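Local coordinates for protein 2,3-dihydroxybenzoate-AMP ligase (Bacillus subtilis, PDB 1MDB) that belongs to the AMP-binding enzyme family of the ANL clan and holds adenosine monophosphate and 2,3-dihydroxy-benzoic acid next to each other in its binding pocket, at residues Tyr207-Ser210 with Leu211-Ser214; Phe330-Ala333 with Glu334-Asn338. All coordinates share one frame; numbering follows the deposited sequence.

How the interactions relate
Interaction 2 lines the ligand pocket, and interaction 1 lies farther from the ligands. Their centres are 12 Å apart and their nearest atoms about 5 Å, so they do not touch. Interaction 2 forms the hairpin that meets both AMP and DBH directly. Interaction 1 is a stretch of helix 204-218. Its Tyr207 side chain lies about 7 Å from DBH and about 10 Å from AMP. Asn235 links it to the pocket, as its OD1 is hydrogen-bonded to Tyr207 OH while its ND2 is hydrogen-bonded to DBH. Met357 also joins the two contacts: its O receives Arg213 NH1, and its backbone is hydrogen-bonded to that of Val337.

Interaction 1 (Tyr207-Ser210 with Leu211-Ser214); sequences YIYS and LKRS
Helix 204-218 carries this contact, with residues 207-210 and 211-214 on successive turns. Tyr207 O takes the main-chain bond from Leu211 N at 3.0 Å. The same oxygen also receives Ser210 OG at 2.7 Å, in the carbonyl plane and on a lone pair. Ser210 can do this because chi1 of 85° puts OG between its backbone N and carbonyl carbon. Ser210 OG also sits over one face of the Tyr207 ring, offset toward the rim. Ser214 works differently: its N (3.1 Å) and OG (2.7 Å) both reach Ser210 O, four residues back, from opposite faces of the carbonyl plane. Ser214 OG is also hydrogen-bonded to Tyr339 OH. Tyr209 and Arg213 run alongside each other. Arg213 CG lies 3.5 Å from Tyr209 CZ, approaching the ring obliquely, and the ring and guanidinium planes are 30° apart. The contact uses the methylene part of the arginine. The polar ends turn to other partners: Tyr209 OH is hydrogen-bonded to Ser358 OG, and Arg213 NH2 forms a salt bridge with Glu216. Leu211 and Tyr207 both touch Leu244 of helix 242-248. Both buried serines thus give their hydroxyl protons back to the helix backbone, and two carbonyl oxygens are each held twice.

Interaction 2 (Phe330-Ala333 with Glu334-Asn338); sequences FGMA and EGLVN. With AMP (adenosine monophosphate), chain D; DBH (2,3-dihydroxy-benzoic acid), chain E.
Phe330 and Asn338 pair across an antiparallel beta hairpin, strands 325-331 and 337-339, which meets both ligands. Phe330 CD1 lies 3.3 Å from AMP C5, which approaches the ring obliquely. Ala333 N donates to AMP O1P at 2.8 Å. On the other face of the hairpin, Gly331 touches DBH through its carbonyl O, near C18, and Val337 through CG2, 3.5 Å from DBH O6. The pairing behind these contacts is hydrogen-bonded at Phe330-Asn338 and non-hydrogen-bonded at Gly331-Val337. A type I turn from Met332 to Gly335 joins the arms, closed by Gly335 N to Met332 O at 3.1 Å. The Met332 side chain, bent at chi3, crosses that of Leu336, with SD 4.1 Å from Leu336 CB. Further out, Glu334 OE2 is hydrogen-bonded to Tyr392 OH, and Phe330 touches Asp413 of strand 409-417 and Ile423 and Val425 of strand 423-428. Asn338 lies alongside the Phe330 ring, its amide plane turned 32° from it. Its chi1 of -55° sets CG beside the backbone N, which brings ND2 round to the carbonyl that the main-chain N already uses. Phe330 O takes Asn338 N at 2.7 Å and Asn338 ND2 at 3.0 Å, from opposite faces of its plane.

Interaction 1 (Tyr207-Ser210 with Leu211-Ser214)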
ATOM      1  N   TYR A 207       4.236  14.031  -4.759  1.00 31.37           N
ATOM      2  CA  TYR A 207       4.412  12.586  -4.949  1.00 30.35           C
ATOM      3  C   TYR A 207       5.790  12.259  -5.513  1.00 31.37           C
ATOM      4  O   TYR A 207       6.466  11.352  -5.035  1.00 30.19           O
ATOM      5  CB  TYR A 207       3.347  12.003  -5.880  1.00 31.29           C
ATOM      6  CG  TYR A 207       3.039  10.536  -5.596  1.00 30.46           C
ATOM      7  CD1 TYR A 207       2.482  10.151  -4.378  1.00 31.54           C
ATOM      8  CD2 TYR A 207       3.284   9.548  -6.544  1.00 30.91           C
ATOM      9  CE1 TYR A 207       2.173   8.821  -4.110  1.00 34.13           C
ATOM     10  CE2 TYR A 207       2.976   8.205  -6.286  1.00 32.28           C
ATOM     11  CZ  TYR A 207       2.420   7.852  -5.066  1.00 33.07           C
ATOM     12  OH  TYR A 207       2.103   6.540  -4.789  1.00 32.91           O
ATOM     13  N   ILE A 208       6.210  12.993  -6.536  1.00 31.11           N
ATOM     14  CA  ILE A 208       7.514  12.734  -7.116  1.00 31.48           C
ATOM     15  C   ILE A 208       8.607  12.904  -6.044  1.00 30.97           C
ATOM     16  O   ILE A 208       9.608  12.188  -6.040  1.00 29.53           O
ATOM     17  CB  ILE A 208       7.742  13.636  -8.357  1.00 31.56           C
ATOM     18  CG1 ILE A 208       6.695  13.268  -9.424  1.00 30.00           C
ATOM     19  CG2 ILE A 208       9.155  13.431  -8.905  1.00 29.04           C
ATOM     20  CD1 ILE A 208       6.701  14.133 -10.668  1.00 28.55           C
ATOM     21  N   TYR A 209       8.403  13.828  -5.108  1.00 30.89           N
ATOM     22  CA  TYR A 209       9.379  13.989  -4.030  1.00 30.61           C
ATOM     23  C   TYR A 209       9.424  12.695  -3.210  1.00 31.13           C
ATOM     24  O   TYR A 209      10.507  12.195  -2.881  1.00 31.71           O
ATOM     25  CB  TYR A 209       9.011  15.147  -3.103  1.00 29.61           C
ATOM     26  CG  TYR A 209       9.931  15.238  -1.908  1.00 33.92           C
ATOM     27  CD1 TYR A 209      11.303  15.445  -2.078  1.00 34.15           C
ATOM     28  CD2 TYR A 209       9.443  15.076  -0.607  1.00 32.79           C
ATOM     29  CE1 TYR A 209      12.166  15.485  -0.986  1.00 36.77           C
ATOM     30  CE2 TYR A 209      10.303  15.117   0.498  1.00 35.91           C
ATOM     31  CZ  TYR A 209      11.663  15.320   0.299  1.00 37.30           C
ATOM     32  OH  TYR A 209      12.525  15.350   1.375  1.00 40.93           O
ATOM     33  N   SER A 210       8.252  12.148  -2.877  1.00 30.30           N
ATOM     34  CA  SER A 210       8.205  10.900  -2.110  1.00 29.64           C
ATOM     35  C   SER A 210       8.943   9.791  -2.870  1.00 30.72           C
ATOM     36  O   SER A 210       9.565   8.921  -2.257  1.00 28.87           O
ATOM     37  CB  SER A 210       6.756  10.469  -1.847  1.00 30.69           C
ATOM     38  OG  SER A 210       6.229   9.722  -2.934  1.00 30.52           O
ATOM     39  N   LEU A 211       8.868   9.818  -4.203  1.00 30.17           N
ATOM     40  CA  LEU A 211       9.556   8.820  -5.022  1.00 30.93           C
ATOM     41  C   LEU A 211      11.087   9.017  -4.974  1.00 31.85           C
ATOM     42  O   LEU A 211      11.846   8.050  -4.862  1.00 32.18           O
ATOM     43  CB  LEU A 211       9.065   8.898  -6.476  1.00 30.51           C
ATOM     44  CG  LEU A 211       7.590   8.556  -6.739  1.00 33.21           C
ATOM     45  CD1 LEU A 211       7.259   8.780  -8.215  1.00 32.03           C
ATOM     46  CD2 LEU A 211       7.318   7.102  -6.348  1.00 28.80           C
ATOM     47  N   LYS A 212      11.532  10.269  -5.051  1.00 33.26           N
ATOM     48  CA  LYS A 212      12.959  10.576  -5.015  1.00 34.60           C
ATOM     49  C   LYS A 212      13.589  10.168  -3.691  1.00 33.90           C
ATOM     50  O   LYS A 212      14.703   9.656  -3.662  1.00 33.83           O
ATOM     51  CB  LYS A 212      13.202  12.073  -5.234  1.00 37.19           C
ATOM     52  CG  LYS A 212      14.646  12.395  -5.621  1.00 41.58           C
ATOM     53  CD  LYS A 212      14.970  13.880  -5.498  1.00 44.96           C
ATOM     54  CE  LYS A 212      15.142  14.279  -4.044  1.00 49.29           C
ATOM     55  NZ  LYS A 212      15.509  15.720  -3.883  1.00 53.25           N
ATOM     56  N   ARG A 213      12.888  10.406  -2.588  1.00 33.36           N
ATOM     57  CA  ARG A 213      13.424  10.032  -1.286  1.00 33.65           C
ATOM     58  C   ARG A 213      13.453   8.513  -1.131  1.00 33.40           C
ATOM     59  O   ARG A 213      14.422   7.959  -0.613  1.00 32.24           O
ATOM     60  CB  ARG A 213      12.601  10.666  -0.166  1.00 35.01           C
ATOM     61  CG  ARG A 213      13.055  12.061   0.238  1.00 40.51           C
ATOM     62  CD  ARG A 213      14.174  12.014   1.289  1.00 43.44           C
ATOM     63  NE  ARG A 213      15.485  11.688   0.734  1.00 45.95           N
ATOM     64  CZ  ARG A 213      16.469  11.125   1.431  1.00 46.80           C
ATOM     65  NH1 ARG A 213      16.287  10.821   2.709  1.00 45.17           N
ATOM     66  NH2 ARG A 213      17.637  10.868   0.855  1.00 47.85           N
ATOM     67  N   SER A 214      12.401   7.838  -1.591  1.00 32.77           N
ATOM     68  CA  SER A 214      12.346   6.381  -1.499  1.00 32.07           C
ATOM     69  C   SER A 214      13.477   5.776  -2.325  1.00 32.53           C
ATOM     70  O   SER A 214      14.067   4.780  -1.935  1.00 33.75           O
ATOM     71  CB  SER A 214      10.999   5.861  -2.009  1.00 32.64           C
ATOM     72  OG  SER A 214       9.926   6.390  -1.247  1.00 32.36           O
TER

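Interaction 2 (Phe330-Ala333 with Glu334-Asn338)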
ATOM      1  N   PHE A 330       6.973   1.322   6.964  1.00 29.59           N
ATOM      2  CA  PHE A 330       5.757   1.770   7.624  1.00 29.05           C
ATOM      3  C   PHE A 330       5.319   3.053   6.952  1.00 28.72           C
ATOM      4  O   PHE A 330       5.846   4.124   7.231  1.00 27.69           O
ATOM      5  CB  PHE A 330       6.020   1.970   9.125  1.00 28.52           C
ATOM      6  CG  PHE A 330       4.928   2.717   9.854  1.00 32.13           C
ATOM      7  CD1 PHE A 330       3.583   2.534   9.526  1.00 29.96           C
ATOM      8  CD2 PHE A 330       5.250   3.592  10.888  1.00 32.05           C
ATOM      9  CE1 PHE A 330       2.574   3.217  10.221  1.00 32.99           C
ATOM     10  CE2 PHE A 330       4.253   4.280  11.593  1.00 33.34           C
ATOM     11  CZ  PHE A 330       2.915   4.094  11.261  1.00 33.70           C
ATOM     12  N   GLY A 331       4.368   2.929   6.030  1.00 26.54           N
ATOM     13  CA  GLY A 331       3.879   4.094   5.323  1.00 26.80           C
ATOM     14  C   GLY A 331       2.365   4.160   5.309  1.00 25.34           C
ATOM     15  O   GLY A 331       1.687   3.259   5.795  1.00 25.68           O
ATOM     16  N   MET A 332       1.838   5.241   4.751  1.00 25.54           N
ATOM     17  CA  MET A 332       0.397   5.454   4.645  1.00 25.99           C
ATOM     18  C   MET A 332       0.159   6.211   3.349  1.00 26.39           C
ATOM     19  O   MET A 332       0.995   7.025   2.938  1.00 25.81           O
ATOM     20  CB  MET A 332      -0.102   6.288   5.828  1.00 25.35           C
ATOM     21  CG  MET A 332       0.701   7.558   6.060  1.00 24.82           C
ATOM     22  SD  MET A 332       0.669   8.000   7.831  1.00 30.76           S
ATOM     23  CE  MET A 332       1.777   6.778   8.493  1.00 26.99           C
ATOM     24  N   ALA A 333      -0.982   5.961   2.716  1.00 25.25           N
ATOM     25  CA  ALA A 333      -1.287   6.614   1.453  1.00 25.22           C
ATOM     26  C   ALA A 333      -1.474   8.112   1.654  1.00 25.89           C
ATOM     27  O   ALA A 333      -1.388   8.891   0.694  1.00 21.67           O
ATOM     28  CB  ALA A 333      -2.545   5.995   0.825  1.00 24.90           C
ATOM     29  N   GLU A 334      -1.714   8.503   2.906  1.00 25.05           N
ATOM     30  CA  GLU A 334      -1.913   9.904   3.254  1.00 27.16           C
ATOM     31  C   GLU A 334      -0.622  10.699   3.168  1.00 27.93           C
ATOM     32  O   GLU A 334      -0.654  11.920   2.991  1.00 29.49           O
ATOM     33  CB  GLU A 334      -2.474  10.057   4.672  1.00 26.12           C
ATOM     34  CG  GLU A 334      -3.951   9.814   4.798  1.00 25.60           C
ATOM     35  CD  GLU A 334      -4.291   8.343   4.897  1.00 25.91           C
ATOM     36  OE1 GLU A 334      -3.363   7.515   5.046  1.00 26.20           O
ATOM     37  OE2 GLU A 334      -5.490   8.019   4.838  1.00 25.96           O
ATOM     38  N   GLY A 335       0.511  10.020   3.310  1.00 28.58           N
ATOM     39  CA  GLY A 335       1.774  10.728   3.233  1.00 29.44           C
ATOM     40  C   GLY A 335       2.980   9.983   3.750  1.00 30.44           C
ATOM     41  O   GLY A 335       3.573   9.161   3.045  1.00 30.56           O
ATOM     42  N   LEU A 336       3.327  10.277   4.998  1.00 31.00           N
ATOM     43  CA  LEU A 336       4.476   9.704   5.678  1.00 30.06           C
ATOM     44  C   LEU A 336       4.861   8.261   5.387  1.00 30.86           C
ATOM     45  O   LEU A 336       4.031   7.354   5.447  1.00 31.69           O
ATOM     46  CB  LEU A 336       4.307   9.859   7.194  1.00 32.03           C
ATOM     47  CG  LEU A 336       5.503   9.376   8.022  1.00 32.15           C
ATOM     48  CD1 LEU A 336       6.720  10.229   7.687  1.00 33.60           C
ATOM     49  CD2 LEU A 336       5.191   9.471   9.512  1.00 31.68           C
ATOM     50  N   VAL A 337       6.143   8.058   5.093  1.00 28.94           N
ATOM     51  CA  VAL A 337       6.678   6.728   4.845  1.00 27.77           C
ATOM     52  C   VAL A 337       7.976   6.584   5.637  1.00 29.17           C
ATOM     53  O   VAL A 337       8.865   7.436   5.551  1.00 26.41           O
ATOM     54  CB  VAL A 337       6.973   6.488   3.355  1.00 28.81           C
ATOM     55  CG1 VAL A 337       7.636   5.122   3.178  1.00 30.01           C
ATOM     56  CG2 VAL A 337       5.681   6.546   2.548  1.00 26.10           C
ATOM     57  N   ASN A 338       8.070   5.506   6.408  1.00 27.73           N
ATOM     58  CA  ASN A 338       9.239   5.226   7.236  1.00 30.03           C
ATOM     59  C   ASN A 338       9.940   3.946   6.793  1.00 31.28           C
ATOM     60  O   ASN A 338       9.282   2.946   6.475  1.00 30.85           O
ATOM     61  CB  ASN A 338       8.819   5.063   8.701  1.00 31.32           C
ATOM     62  CG  ASN A 338       8.056   6.252   9.224  1.00 34.38           C
ATOM     63  OD1 ASN A 338       8.635   7.303   9.505  1.00 33.12           O
ATOM     64  ND2 ASN A 338       6.737   6.100   9.347  1.00 32.79           N
TER
HETATM   65  P   AMP D 600      -2.128   2.331   3.666  1.00 37.86           P
HETATM   66  O1P AMP D 600      -2.489   3.694   3.136  1.00 35.62           O
HETATM   67  O2P AMP D 600      -3.029   1.232   3.212  1.00 36.44           O
HETATM   68  O3P AMP D 600      -0.676   1.999   3.436  1.00 36.15           O
HETATM   69  O5' AMP D 600      -2.387   2.321   5.299  1.00 33.19           O
HETATM   70  C5' AMP D 600      -1.484   2.972   6.238  1.00 33.03           C
HETATM   71  C4' AMP D 600      -1.697   2.391   7.642  1.00 35.40           C
HETATM   72  O4' AMP D 600      -1.302   1.036   7.547  1.00 35.95           O
HETATM   73  C3' AMP D 600      -0.811   2.949   8.716  1.00 35.82           C
HETATM   74  O3' AMP D 600      -1.339   4.149   9.277  1.00 36.21           O
HETATM   75  C2' AMP D 600      -0.717   1.790   9.700  1.00 36.88           C
HETATM   76  O2' AMP D 600      -1.822   1.792  10.630  1.00 37.21           O
HETATM   77  C1' AMP D 600      -0.714   0.605   8.766  1.00 36.67           C
HETATM   78  N9  AMP D 600       0.899   0.144   8.575  1.00 37.14           N
HETATM   79  C8  AMP D 600       1.566   0.204   7.399  1.00 37.97           C
HETATM   80  N7  AMP D 600       2.810  -0.253   7.516  1.00 36.15           N
HETATM   81  C5  AMP D 600       2.904  -0.597   8.787  1.00 35.27           C
HETATM   82  C6  AMP D 600       4.026  -1.149   9.396  1.00 35.95           C
HETATM   83  N6  AMP D 600       5.156  -1.406   8.738  1.00 35.39           N
HETATM   84  N1  AMP D 600       3.904  -1.433  10.736  1.00 37.38           N
HETATM   85  C2  AMP D 600       2.763  -1.194  11.444  1.00 37.39           C
HETATM   86  N3  AMP D 600       1.684  -0.666  10.850  1.00 36.31           N
HETATM   87  C4  AMP D 600       1.733  -0.358   9.506  1.00 36.69           C
HETATM   88  C21 DBH E 601       0.233   1.275   3.670  1.00 37.74           C
HETATM   89  O9  DBH E 601      -0.219   0.292   4.460  1.00 41.58           O
HETATM   90  C18 DBH E 601       1.661   1.413   3.286  1.00 38.15           C
HETATM   91  C15 DBH E 601       2.607   0.429   3.703  1.00 36.66           C
HETATM   92  C12 DBH E 601       3.970   0.556   3.364  1.00 35.53           C
HETATM   93  C3  DBH E 601       2.099   2.537   2.515  1.00 38.44           C
HETATM   94  O3  DBH E 601       1.215   3.539   2.068  1.00 34.01           O
HETATM   95  C6  DBH E 601       3.462   2.659   2.180  1.00 36.87           C
HETATM   96  C9  DBH E 601       4.398   1.683   2.599  1.00 37.26           C
HETATM   97  O6  DBH E 601       3.889   3.742   1.445  1.00 43.05           O